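Local coordinates for dihydroorotase (Saccharomyces cerevisiae S288C, PDB 6L0A), which catalyses the reversible, zinc-dependent interconversion of N-carbamoyl-L-aspartate and dihydroorotate, the third step of de novo pyrimidine biosynthesis, at residues I177-T189 / P231-A245. Numbering follows the deposited sequence.
With ZN (zinc ion), chain L.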
loop_
_atom_site.group_PDB
_atom_site.type_symbol
_atom_site.label_atom_id
_atom_site.label_comp_id
_atom_site.label_asym_id
_atom_site.label_seq_id
_atom_site.Cartn_x
_atom_site.Cartn_y
_atom_site.Cartn_z
ATOM N N ILE C 177 -0.882 26.834 3.323
ATOM C CA ILE C 177 -1.831 25.734 3.322
ATOM C C ILE C 177 -1.073 24.422 3.399
ATOM O O ILE C 177 -0.190 24.156 2.576
ATOM C CB ILE C 177 -2.742 25.742 2.083
ATOM C CG1 ILE C 177 -3.531 27.050 1.997
ATOM C CG2 ILE C 177 -3.705 24.546 2.148
ATOM C CD1 ILE C 177 -4.413 27.141 0.772
ATOM N N LEU C 178 -1.432 23.601 4.373
ATOM C CA LEU C 178 -1.014 22.204 4.378
ATOM C C LEU C 178 -1.990 21.458 3.476
ATOM O O LEU C 178 -3.111 21.150 3.877
ATOM C CB LEU C 178 -1.004 21.654 5.800
ATOM C CG LEU C 178 -0.426 20.242 5.985
ATOM C CD1 LEU C 178 1.011 20.123 5.479
ATOM C CD2 LEU C 178 -0.521 19.815 7.442
ATOM N N GLU C 179 -1.575 21.205 2.236
ATOM C CA GLU C 179 -2.463 20.616 1.249
ATOM C C GLU C 179 -2.775 19.161 1.596
ATOM O O GLU C 179 -1.987 18.471 2.242
ATOM C CB GLU C 179 -1.832 20.692 -0.147
ATOM C CG GLU C 179 -1.590 22.120 -0.654
ATOM C CD GLU C 179 -2.882 22.848 -0.981
ATOM O OE1 GLU C 179 -3.899 22.161 -1.200
ATOM O OE2 GLU C 179 -2.893 24.105 -1.030
ATOM N N HIS C 180 -3.942 18.704 1.138
ATOM C CA HIS C 180 -4.423 17.328 1.290
ATOM C C HIS C 180 -3.923 16.610 2.538
ATOM O O HIS C 180 -3.147 15.646 2.439
ATOM C CB HIS C 180 -4.084 16.502 0.030
ATOM C CG HIS C 180 -2.704 16.719 -0.524
ATOM N ND1 HIS C 180 -1.562 16.642 0.244
ATOM C CD2 HIS C 180 -2.289 16.974 -1.789
ATOM C CE1 HIS C 180 -0.505 16.863 -0.520
ATOM N NE2 HIS C 180 -0.918 17.067 -1.759
ATOM N N CYS C 181 -4.373 17.061 3.714
ATOM C CA CYS C 181 -4.008 16.393 4.961
ATOM C C CYS C 181 -4.532 14.970 4.978
ATOM O O CYS C 181 -5.653 14.694 4.522
ATOM C CB CYS C 181 -4.558 17.137 6.178
ATOM S SG CYS C 181 -3.690 18.656 6.553
ATOM N N THR C 182 -3.739 14.066 5.557
ATOM C CA THR C 182 -4.148 12.673 5.606
ATOM C C THR C 182 -4.074 12.040 6.983
ATOM O O THR C 182 -4.473 10.886 7.116
ATOM C CB THR C 182 -3.297 11.838 4.645
ATOM O OG1 THR C 182 -1.916 11.982 5.009
ATOM C CG2 THR C 182 -3.516 12.294 3.226
ATOM N N SER C 183 -3.563 12.739 7.998
ATOM C CA SER C 183 -3.307 12.117 9.291
ATOM C C SER C 183 -3.993 12.879 10.413
ATOM O O SER C 183 -4.165 14.100 10.347
ATOM C CB SER C 183 -1.809 12.041 9.576
ATOM O OG SER C 183 -1.268 13.333 9.780
ATOM N N GLU C 184 -4.392 12.138 11.450
ATOM C CA GLU C 184 -4.903 12.777 12.658
ATOM C C GLU C 184 -3.886 13.747 13.229
ATOM O O GLU C 184 -4.254 14.821 13.729
ATOM C CB GLU C 184 -5.278 11.725 13.705
ATOM C CG GLU C 184 -5.755 12.359 14.995
ATOM C CD GLU C 184 -6.111 11.355 16.068
ATOM O OE1 GLU C 184 -5.312 10.429 16.306
ATOM O OE2 GLU C 184 -7.198 11.497 16.664
ATOM N N SER C 185 -2.600 13.384 13.169
ATOM C CA SER C 185 -1.562 14.269 13.683
ATOM C C SER C 185 -1.611 15.624 12.999
ATOM O O SER C 185 -1.490 16.664 13.657
ATOM C CB SER C 185 -0.180 13.635 13.507
ATOM O OG SER C 185 -0.014 12.556 14.403
ATOM N N ALA C 186 -1.783 15.635 11.671
ATOM C CA ALA C 186 -1.838 16.904 10.955
ATOM C C ALA C 186 -3.076 17.700 11.339
ATOM O O ALA C 186 -2.997 18.924 11.504
ATOM C CB ALA C 186 -1.806 16.672 9.446
ATOM N N ILE C 187 -4.228 17.030 11.474
ATOM C CA ILE C 187 -5.457 17.727 11.863
ATOM C C ILE C 187 -5.268 18.421 13.209
ATOM O O ILE C 187 -5.627 19.595 13.380
ATOM C CB ILE C 187 -6.649 16.753 11.899
ATOM C CG1 ILE C 187 -6.984 16.226 10.499
ATOM C CG2 ILE C 187 -7.882 17.432 12.493
ATOM C CD1 ILE C 187 -7.050 17.312 9.423
ATOM N N LYS C 188 -4.698 17.706 14.184
ATOM C CA LYS C 188 -4.449 18.302 15.496
ATOM C C LYS C 188 -3.543 19.520 15.393
ATOM O O LYS C 188 -3.746 20.517 16.096
ATOM C CB LYS C 188 -3.810 17.282 16.434
ATOM C CG LYS C 188 -4.729 16.229 16.971
ATOM C CD LYS C 188 -4.016 15.542 18.124
ATOM C CE LYS C 188 -4.653 14.238 18.470
ATOM N NZ LYS C 188 -3.896 13.593 19.577
ATOM N N THR C 189 -2.522 19.454 14.542
ATOM C CA THR C 189 -1.601 20.579 14.426
ATOM C C THR C 189 -2.280 21.791 13.792
ATOM O O THR C 189 -2.108 22.921 14.274
ATOM C CB THR C 189 -0.362 20.160 13.638
ATOM O OG1 THR C 189 0.412 19.265 14.444
ATOM C CG2 THR C 189 0.506 21.378 13.274
ATOM N N PRO C 231 -0.306 12.232 -0.337
ATOM C CA PRO C 231 0.108 11.252 0.669
ATOM C C PRO C 231 -0.853 10.077 0.640
ATOM O O PRO C 231 -2.019 10.242 0.221
ATOM C CB PRO C 231 0.026 12.016 2.001
ATOM C CG PRO C 231 -0.280 13.474 1.632
ATOM C CD PRO C 231 -0.912 13.428 0.272
ATOM N N VAL C 232 -0.363 8.890 1.000
ATOM C CA VAL C 232 -1.208 7.706 0.926
ATOM C C VAL C 232 -2.326 7.823 1.954
ATOM O O VAL C 232 -2.171 8.468 2.999
ATOM C CB VAL C 232 -0.382 6.425 1.156
ATOM C CG1 VAL C 232 0.778 6.332 0.146
ATOM C CG2 VAL C 232 0.130 6.351 2.598
ATOM N N ALA C 233 -3.461 7.192 1.657
ATOM C CA ALA C 233 -4.516 7.045 2.653
ATOM C C ALA C 233 -4.032 6.131 3.774
ATOM O O ALA C 233 -3.365 5.120 3.524
ATOM C CB ALA C 233 -5.787 6.481 2.006
ATOM N N LYS C 234 -4.341 6.492 5.011
ATOM C CA LYS C 234 -3.687 5.902 6.176
ATOM C C LYS C 234 -4.704 5.064 6.957
ATOM O O LYS C 234 -5.422 4.276 6.329
ATOM C CB LYS C 234 -3.002 7.000 6.977
ATOM C CG LYS C 234 -1.851 7.613 6.173
ATOM C CD LYS C 234 -1.251 8.828 6.837
ATOM C CE LYS C 234 -0.004 9.287 6.080
ATOM N NZ LYS C 234 -0.234 9.850 4.691
ATOM N N LEU C 235 -4.781 5.182 8.264
ATOM C CA LEU C 235 -5.522 4.208 9.051
ATOM C C LEU C 235 -6.950 4.680 9.300
ATOM O O LEU C 235 -7.279 5.854 9.094
ATOM C CB LEU C 235 -4.800 3.970 10.370
ATOM C CG LEU C 235 -3.333 3.577 10.202
ATOM C CD1 LEU C 235 -2.703 3.270 11.555
ATOM C CD2 LEU C 235 -3.214 2.392 9.265
ATOM N N PRO C 236 -7.844 3.782 9.724
ATOM C CA PRO C 236 -9.209 4.234 10.057
ATOM C C PRO C 236 -9.255 5.391 11.049
ATOM O O PRO C 236 -10.131 6.260 10.921
ATOM C CB PRO C 236 -9.854 2.960 10.626
ATOM C CG PRO C 236 -9.148 1.851 9.919
ATOM C CD PRO C 236 -7.723 2.309 9.812
ATOM N N ASN C 237 -8.350 5.437 12.031
ATOM C CA ASN C 237 -8.342 6.552 12.983
ATOM C C ASN C 237 -8.009 7.870 12.292
ATOM O O ASN C 237 -8.515 8.930 12.682
ATOM C CB ASN C 237 -7.338 6.276 14.108
ATOM C CG ASN C 237 -7.164 7.462 15.061
ATOM O OD1 ASN C 237 -8.037 7.749 15.887
ATOM N ND2 ASN C 237 -6.022 8.143 14.961
ATOM N N ASP C 238 -7.149 7.828 11.279
ATOM C CA ASP C 238 -6.863 9.026 10.500
ATOM C C ASP C 238 -8.074 9.448 9.681
ATOM O O ASP C 238 -8.481 10.615 9.713
ATOM C CB ASP C 238 -5.658 8.774 9.596
ATOM C CG ASP C 238 -4.437 8.403 10.377
ATOM O OD1 ASP C 238 -4.039 9.223 11.231
ATOM O OD2 ASP C 238 -3.872 7.303 10.143
ATOM N N LYS C 239 -8.671 8.513 8.937
ATOM C CA LYS C 239 -9.850 8.872 8.161
ATOM C C LYS C 239 -10.945 9.444 9.059
ATOM O O LYS C 239 -11.649 10.384 8.661
ATOM C CB LYS C 239 -10.371 7.670 7.378
ATOM C CG LYS C 239 -11.625 7.996 6.584
ATOM C CD LYS C 239 -12.063 6.840 5.699
ATOM C CE LYS C 239 -13.081 5.973 6.412
ATOM N NZ LYS C 239 -13.789 5.102 5.439
ATOM N N LYS C 240 -11.094 8.897 10.278
ATOM C CA LYS C 240 -12.069 9.433 11.229
ATOM C C LYS C 240 -11.792 10.897 11.531
ATOM O O LYS C 240 -12.719 11.717 11.557
ATOM C CB LYS C 240 -12.063 8.613 12.530
ATOM C CG LYS C 240 -12.454 9.398 13.819
ATOM C CD LYS C 240 -13.196 8.506 14.831
ATOM C CE LYS C 240 -13.029 8.933 16.310
ATOM N NZ LYS C 240 -12.772 10.392 16.553
ATOM N N ALA C 241 -10.520 11.242 11.780
ATOM C CA ALA C 241 -10.164 12.624 12.070
ATOM C C ALA C 241 -10.417 13.522 10.866
ATOM O O ALA C 241 -10.875 14.658 11.025
ATOM C CB ALA C 241 -8.700 12.720 12.508
ATOM N N LEU C 242 -10.118 13.034 9.650
ATOM C CA LEU C 242 -10.311 13.861 8.459
ATOM C C LEU C 242 -11.784 14.158 8.219
ATOM O O LEU C 242 -12.143 15.284 7.865
ATOM C CB LEU C 242 -9.727 13.179 7.221
ATOM C CG LEU C 242 -8.252 12.785 7.274
ATOM C CD1 LEU C 242 -7.865 12.037 6.012
ATOM C CD2 LEU C 242 -7.367 14.011 7.424
ATOM N N VAL C 243 -12.644 13.144 8.340
ATOM C CA VAL C 243 -14.065 13.364 8.092
ATOM C C VAL C 243 -14.633 14.331 9.123
ATOM O O VAL C 243 -15.408 15.233 8.779
ATOM C CB VAL C 243 -14.820 12.021 8.063
ATOM C CG1 VAL C 243 -16.317 12.250 8.136
ATOM C CG2 VAL C 243 -14.478 11.251 6.777
ATOM N N LYS C 244 -14.212 14.205 10.391
ATOM C CA LYS C 244 -14.699 15.118 11.425
ATOM C C LYS C 244 -14.229 16.544 11.168
ATOM O O LYS C 244 -14.977 17.504 11.399
ATOM C CB LYS C 244 -14.257 14.653 12.817
ATOM C CG LYS C 244 -15.203 13.636 13.468
ATOM C CD LYS C 244 -15.045 13.594 14.994
ATOM C CE LYS C 244 -16.281 14.146 15.706
ATOM N NZ LYS C 244 -17.449 13.213 15.659
ATOM N N ALA C 245 -12.987 16.705 10.704
ATOM C CA ALA C 245 -12.507 18.036 10.342
ATOM C C ALA C 245 -13.299 18.600 9.171
ATOM O O ALA C 245 -13.669 19.782 9.175
ATOM C CB ALA C 245 -11.009 17.989 10.014
HETATM ZN ZN ZN L . 0.227 16.384 -3.430
HETATM O O HOH W 1 -5.589 9.070 5.352
HETATM O O HOH W 2 -1.925 10.425 12.885
#
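Lys234 and Thr182 join two successive loop-helix connections of the TIM barrel typical of the amidohydrolase superfamily, and illustrate how a loop carrying a zinc ligand, His180, is tied to the next beta-alpha unit's loop. From CB, which lies near Thr182 O, the lysine runs extended through CG to CD, 3.7 Å from Thr182 OG1 and also close to Thr182 O. CE then passes beside OG1, and a bend at the last torsion (chi4 68°) brings NZ round to bond with Thr182 OG1 at 2.7 Å. The same NZ donates to a lone pair of Val232 O (2.9 Å), so the ammonium clasps its own loop while gripping the facing one. Thr182 OG1 is also hydrogen-bonded to Glu157, which probably helps balance the buried charge. A methionine in place of Lys234 would probably leave Thr182 OG1 and Val232 O without this shared donor and free the two loops to shift.

Further along, Asp238 bridges the starts of both helices: OD1 takes an almost straight bond from Glu184 N (2.9 Å, 174°), while OD2 receives Leu235 N through its anti lone pair. Asn237 ND2 reaches Glu184 OE1 at 2.7 Å from above the carboxylate, the two planes being 72° apart. Deeper between the helices, Ile187 CG1 packs on Leu242 CD2 at 3.8 Å, and Ile187 CG2 on Ala245 CB. At the catalytic end, His180 binds zinc through NE2, with His137 as a second ligand, and Pro231 CD sits over its ring in a CH-pi contact, 3.7 Å from the ring centroid.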